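PDB 4UEJ: galactitol 1-phosphate 5-dehydrogenase from Escherichia coli, which oxidises galactitol 1-phosphate to D-tagatose 6-phosphate with NAD(+) as hydride acceptor, as a homodimeric zinc-dependent member of the alcohol dehydrogenase family. Local coordinates for residues Ala80-Cys92 with Phe99-Ser111. Sequence-based numbering, arbitrary orientation.
Sequences AVACVPLLPCFTC and FYSQCAKYDFIGS. With ZN (zinc ion), chain C.
Cys89 and Cys92 reach across to Cys103 through one zinc ion, which also takes Cys95 from helix 93-96: the four-cysteine structural site of zinc-containing alcohol dehydrogenases. The SG atoms of Cys89 and Cys103 stand 3.8 Å apart. The SG of Cys103 lies opposite its own backbone N (chi1 178°), which brings it to the metal. The same sulfur accepts a hydrogen bond from Cys89 N, at 3.5 Å and 160°. Thr91 N gives Cys89 SG a similar bond.

Next to the zinc, Tyr100 lies against Pro88 and Phe90. Its CD1 meets Pro88 CG at 3.9 Å, while CE1 touches Phe90 CE1; the two ring planes are inclined at 67°. Pro88 CG also sits over one face of Phe90, near the rim, and Trp294 meets both aromatic rings edge-to-face. Leu86 crosses Tyr100 at about a right angle, its CD2 resting on Tyr100 CB at 4.1 Å.

Strands 86-87 and 107-108 pair as a two-stranded antiparallel ribbon. Leu87 and Asp107 exchange backbone bonds, and Ile109 N binds Pro85 O at 2.8 Å. A water donates to the carbonyl oxygens of Leu87 and Lys105 and so bridges the two segments just beyond the paired residues. The Phe108 ring runs beside Pro85 and offers a face to its CB, 4.1 Å from the ring centroid. That ring also packs edge-to-face with His59, which binds a second zinc ion, the catalytic one by comparison with relatives, and lies close to a bound glycerol. Ile109 carries CD1 back to Cys83 SG, 3.8 Å away.

The N-H donors at the thiolates would spread their negative charge, consistent with a stabilised zinc centre, while Phe108 carries the ribbon from the four-cysteine site to the neighbourhood of His59 and the other zinc.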
loop_
_atom_site.group_PDB
_atom_site.type_symbol
_atom_site.label_atom_id
_atom_site.label_comp_id
_atom_site.label_asym_id
_atom_site.label_seq_id
_atom_site.Cartn_x
_atom_site.Cartn_y
_atom_site.Cartn_z
ATOM N N ALA A 80 32.015 -21.110 -10.568
ATOM C CA ALA A 80 31.151 -20.106 -11.175
ATOM C C ALA A 80 30.294 -19.445 -10.114
ATOM O O ALA A 80 29.736 -20.126 -9.258
ATOM C CB ALA A 80 30.276 -20.737 -12.238
ATOM N N VAL A 81 30.192 -18.120 -10.170
ATOM C CA VAL A 81 29.380 -17.375 -9.214
ATOM C C VAL A 81 28.615 -16.236 -9.879
ATOM O O VAL A 81 29.008 -15.738 -10.936
ATOM C CB VAL A 81 30.240 -16.774 -8.072
ATOM C CG1 VAL A 81 30.843 -17.872 -7.216
ATOM C CG2 VAL A 81 31.326 -15.870 -8.642
ATOM N N ALA A 82 27.508 -15.846 -9.257
ATOM C CA ALA A 82 26.870 -14.564 -9.541
ATOM C C ALA A 82 27.146 -13.642 -8.379
ATOM O O ALA A 82 27.318 -14.104 -7.265
ATOM C CB ALA A 82 25.371 -14.721 -9.735
ATOM N N CYS A 83 27.171 -12.342 -8.633
ATOM C CA CYS A 83 27.336 -11.384 -7.553
ATOM C C CYS A 83 26.034 -11.155 -6.784
ATOM O O CYS A 83 24.978 -10.997 -7.386
ATOM C CB CYS A 83 27.842 -10.062 -8.103
ATOM S SG CYS A 83 28.023 -8.780 -6.871
ATOM N N VAL A 84 26.145 -11.149 -5.456
ATOM C CA VAL A 84 25.088 -10.713 -4.555
ATOM C C VAL A 84 25.514 -9.325 -4.095
ATOM O O VAL A 84 26.374 -9.204 -3.231
ATOM C CB VAL A 84 24.927 -11.662 -3.359
ATOM C CG1 VAL A 84 23.775 -11.213 -2.457
ATOM C CG2 VAL A 84 24.714 -13.081 -3.841
ATOM N N PRO A 85 24.968 -8.274 -4.721
ATOM C CA PRO A 85 25.664 -6.985 -4.615
ATOM C C PRO A 85 25.465 -6.242 -3.295
ATOM O O PRO A 85 26.304 -5.412 -2.957
ATOM C CB PRO A 85 25.082 -6.175 -5.782
ATOM C CG PRO A 85 23.724 -6.814 -6.056
ATOM C CD PRO A 85 23.941 -8.279 -5.783
ATOM N N LEU A 86 24.391 -6.537 -2.574
ATOM C CA LEU A 86 24.132 -5.898 -1.274
ATOM C C LEU A 86 24.996 -6.513 -0.200
ATOM O O LEU A 86 25.094 -7.734 -0.118
ATOM C CB LEU A 86 22.657 -6.039 -0.880
ATOM C CG LEU A 86 22.368 -5.584 0.566
ATOM C CD1 LEU A 86 22.409 -4.126 0.548
ATOM C CD2 LEU A 86 21.054 -6.067 1.095
ATOM N N LEU A 87 25.611 -5.681 0.633
ATOM C CA LEU A 87 26.285 -6.196 1.815
ATOM C C LEU A 87 25.679 -5.560 3.054
ATOM O O LEU A 87 26.047 -4.448 3.429
ATOM C CB LEU A 87 27.794 -5.935 1.762
ATOM C CG LEU A 87 28.608 -6.591 2.886
ATOM C CD1 LEU A 87 28.601 -8.113 2.760
ATOM C CD2 LEU A 87 30.039 -6.053 2.944
ATOM N N PRO A 88 24.733 -6.262 3.690
ATOM C CA PRO A 88 24.205 -5.775 4.966
ATOM C C PRO A 88 25.248 -5.913 6.072
ATOM O O PRO A 88 26.254 -6.624 5.900
ATOM C CB PRO A 88 22.993 -6.676 5.226
ATOM C CG PRO A 88 23.190 -7.869 4.397
ATOM C CD PRO A 88 24.132 -7.539 3.273
ATOM N N CYS A 89 25.010 -5.250 7.199
ATOM C CA CYS A 89 25.950 -5.289 8.321
ATOM C C CYS A 89 25.780 -6.571 9.142
ATOM O O CYS A 89 26.722 -7.009 9.823
ATOM C CB CYS A 89 25.779 -4.051 9.216
ATOM S SG CYS A 89 24.411 -4.123 10.419
ATOM N N PHE A 90 24.576 -7.144 9.068
ATOM C CA PHE A 90 24.195 -8.398 9.727
ATOM C C PHE A 90 24.131 -8.334 11.247
ATOM O O PHE A 90 23.988 -9.373 11.905
ATOM C CB PHE A 90 25.141 -9.537 9.327
ATOM C CG PHE A 90 25.000 -9.958 7.906
ATOM C CD1 PHE A 90 23.829 -10.540 7.458
ATOM C CD2 PHE A 90 26.050 -9.793 7.017
ATOM C CE1 PHE A 90 23.702 -10.932 6.140
ATOM C CE2 PHE A 90 25.930 -10.181 5.701
ATOM C CZ PHE A 90 24.758 -10.759 5.265
ATOM N N THR A 91 24.228 -7.137 11.817
ATOM C CA THR A 91 24.258 -7.029 13.276
ATOM C C THR A 91 23.327 -5.961 13.855
ATOM O O THR A 91 23.249 -5.818 15.069
ATOM C CB THR A 91 25.684 -6.733 13.785
ATOM O OG1 THR A 91 26.107 -5.451 13.307
ATOM C CG2 THR A 91 26.657 -7.810 13.307
ATOM N N CYS A 92 22.634 -5.215 12.998
ATOM C CA CYS A 92 21.656 -4.227 13.474
ATOM C C CYS A 92 20.308 -4.921 13.659
ATOM O O CYS A 92 20.125 -6.032 13.173
ATOM C CB CYS A 92 21.529 -3.066 12.495
ATOM S SG CYS A 92 20.749 -3.527 10.929
ATOM N N PHE A 99 15.477 -8.131 7.730
ATOM C CA PHE A 99 15.160 -6.949 6.948
ATOM C C PHE A 99 16.429 -6.325 6.369
ATOM O O PHE A 99 16.793 -5.208 6.729
ATOM C CB PHE A 99 14.426 -5.926 7.813
ATOM C CG PHE A 99 13.129 -6.429 8.389
ATOM C CD1 PHE A 99 12.467 -7.509 7.821
ATOM C CD2 PHE A 99 12.567 -5.811 9.487
ATOM C CE1 PHE A 99 11.275 -7.965 8.341
ATOM C CE2 PHE A 99 11.369 -6.256 10.012
ATOM C CZ PHE A 99 10.724 -7.338 9.444
ATOM N N TYR A 100 17.092 -7.040 5.466
ATOM C CA TYR A 100 18.444 -6.660 5.048
ATOM C C TYR A 100 18.445 -5.391 4.237
ATOM O O TYR A 100 19.380 -4.588 4.306
ATOM C CB TYR A 100 19.081 -7.776 4.237
ATOM C CG TYR A 100 19.154 -9.078 4.990
ATOM C CD1 TYR A 100 19.980 -9.214 6.096
ATOM C CD2 TYR A 100 18.411 -10.184 4.581
ATOM C CE1 TYR A 100 20.050 -10.405 6.790
ATOM C CE2 TYR A 100 18.477 -11.379 5.266
ATOM C CZ TYR A 100 19.297 -11.485 6.370
ATOM O OH TYR A 100 19.368 -12.674 7.059
ATOM N N SER A 101 17.383 -5.209 3.468
ATOM C CA SER A 101 17.280 -4.049 2.612
ATOM C C SER A 101 16.918 -2.790 3.396
ATOM O O SER A 101 16.908 -1.691 2.840
ATOM C CB SER A 101 16.263 -4.324 1.502
ATOM O OG SER A 101 16.689 -5.469 0.780
ATOM N N GLN A 102 16.650 -2.952 4.691
ATOM C CA GLN A 102 16.462 -1.807 5.572
ATOM C C GLN A 102 17.659 -1.596 6.493
ATOM O O GLN A 102 17.597 -0.796 7.433
ATOM C CB GLN A 102 15.183 -1.961 6.410
ATOM C CG GLN A 102 13.892 -1.763 5.603
ATOM C CD GLN A 102 13.536 -2.976 4.770
ATOM O OE1 GLN A 102 13.565 -4.102 5.258
ATOM N NE2 GLN A 102 13.205 -2.754 3.498
ATOM N N CYS A 103 18.746 -2.310 6.232
ATOM C CA CYS A 103 19.976 -2.063 6.982
ATOM C C CYS A 103 20.394 -0.603 6.772
ATOM O O CYS A 103 20.385 -0.112 5.646
ATOM C CB CYS A 103 21.086 -3.016 6.535
ATOM S SG CYS A 103 22.627 -2.728 7.381
ATOM N N ALA A 104 20.725 0.098 7.847
ATOM C CA ALA A 104 21.092 1.509 7.729
ATOM C C ALA A 104 22.530 1.645 7.236
ATOM O O ALA A 104 22.907 2.671 6.665
ATOM C CB ALA A 104 20.913 2.224 9.057
ATOM N N LYS A 105 23.323 0.598 7.448
ATOM C CA LYS A 105 24.734 0.619 7.076
ATOM C C LYS A 105 25.084 -0.491 6.093
ATOM O O LYS A 105 25.936 -1.333 6.384
ATOM C CB LYS A 105 25.609 0.497 8.321
ATOM C CG LYS A 105 26.826 1.409 8.321
ATOM C CD LYS A 105 27.937 0.845 9.192
ATOM C CE LYS A 105 28.651 1.957 9.947
ATOM N NZ LYS A 105 30.028 1.569 10.352
ATOM N N TYR A 106 24.431 -0.507 4.936
ATOM C CA TYR A 106 24.744 -1.535 3.950
ATOM C C TYR A 106 25.612 -0.978 2.830
ATOM O O TYR A 106 25.540 0.205 2.500
ATOM C CB TYR A 106 23.469 -2.187 3.392
ATOM C CG TYR A 106 22.543 -1.365 2.502
ATOM C CD1 TYR A 106 22.886 -1.045 1.185
ATOM C CD2 TYR A 106 21.286 -0.981 2.954
ATOM C CE1 TYR A 106 22.014 -0.345 0.367
ATOM C CE2 TYR A 106 20.415 -0.266 2.148
ATOM C CZ TYR A 106 20.783 0.050 0.857
ATOM O OH TYR A 106 19.909 0.754 0.058
ATOM N N ASP A 107 26.465 -1.838 2.282
ATOM C CA ASP A 107 27.236 -1.496 1.097
ATOM C C ASP A 107 26.503 -2.048 -0.111
ATOM O O ASP A 107 25.644 -2.920 0.015
ATOM C CB ASP A 107 28.654 -2.064 1.169
ATOM C CG ASP A 107 29.659 -1.234 0.391
ATOM O OD1 ASP A 107 29.243 -0.360 -0.409
ATOM O OD2 ASP A 107 30.871 -1.457 0.589
ATOM N N PHE A 108 26.813 -1.527 -1.285
ATOM C CA PHE A 108 26.177 -2.059 -2.475
ATOM C C PHE A 108 27.142 -1.998 -3.639
ATOM O O PHE A 108 27.590 -0.924 -4.035
ATOM C CB PHE A 108 24.891 -1.303 -2.806
ATOM C CG PHE A 108 24.026 -2.026 -3.778
ATOM C CD1 PHE A 108 24.226 -1.890 -5.141
ATOM C CD2 PHE A 108 23.037 -2.880 -3.331
ATOM C CE1 PHE A 108 23.439 -2.577 -6.037
ATOM C CE2 PHE A 108 22.266 -3.565 -4.214
ATOM C CZ PHE A 108 22.450 -3.409 -5.572
ATOM N N ILE A 109 27.478 -3.171 -4.160
ATOM C CA ILE A 109 28.421 -3.279 -5.256
ATOM C C ILE A 109 27.809 -2.650 -6.509
ATOM O O ILE A 109 26.741 -3.054 -6.956
ATOM C CB ILE A 109 28.796 -4.751 -5.481
ATOM C CG1 ILE A 109 29.607 -5.252 -4.281
ATOM C CG2 ILE A 109 29.538 -4.949 -6.804
ATOM C CD1 ILE A 109 29.552 -6.750 -4.106
ATOM N N GLY A 110 28.477 -1.637 -7.045
ATOM C CA GLY A 110 27.996 -0.950 -8.230
ATOM C C GLY A 110 27.133 0.261 -7.935
ATOM O O GLY A 110 26.510 0.822 -8.837
ATOM N N SER A 111 27.093 0.682 -6.676
ATOM C CA SER A 111 26.344 1.884 -6.319
ATOM C C SER A 111 27.035 2.629 -5.178
ATOM O O SER A 111 27.380 3.805 -5.310
ATOM C CB SER A 111 24.906 1.533 -5.934
ATOM O OG SER A 111 24.167 2.699 -5.593
HETATM ZN ZN ZN C . 22.327 -4.185 9.341
HETATM O O HOH W 1 27.714 -3.491 5.544
#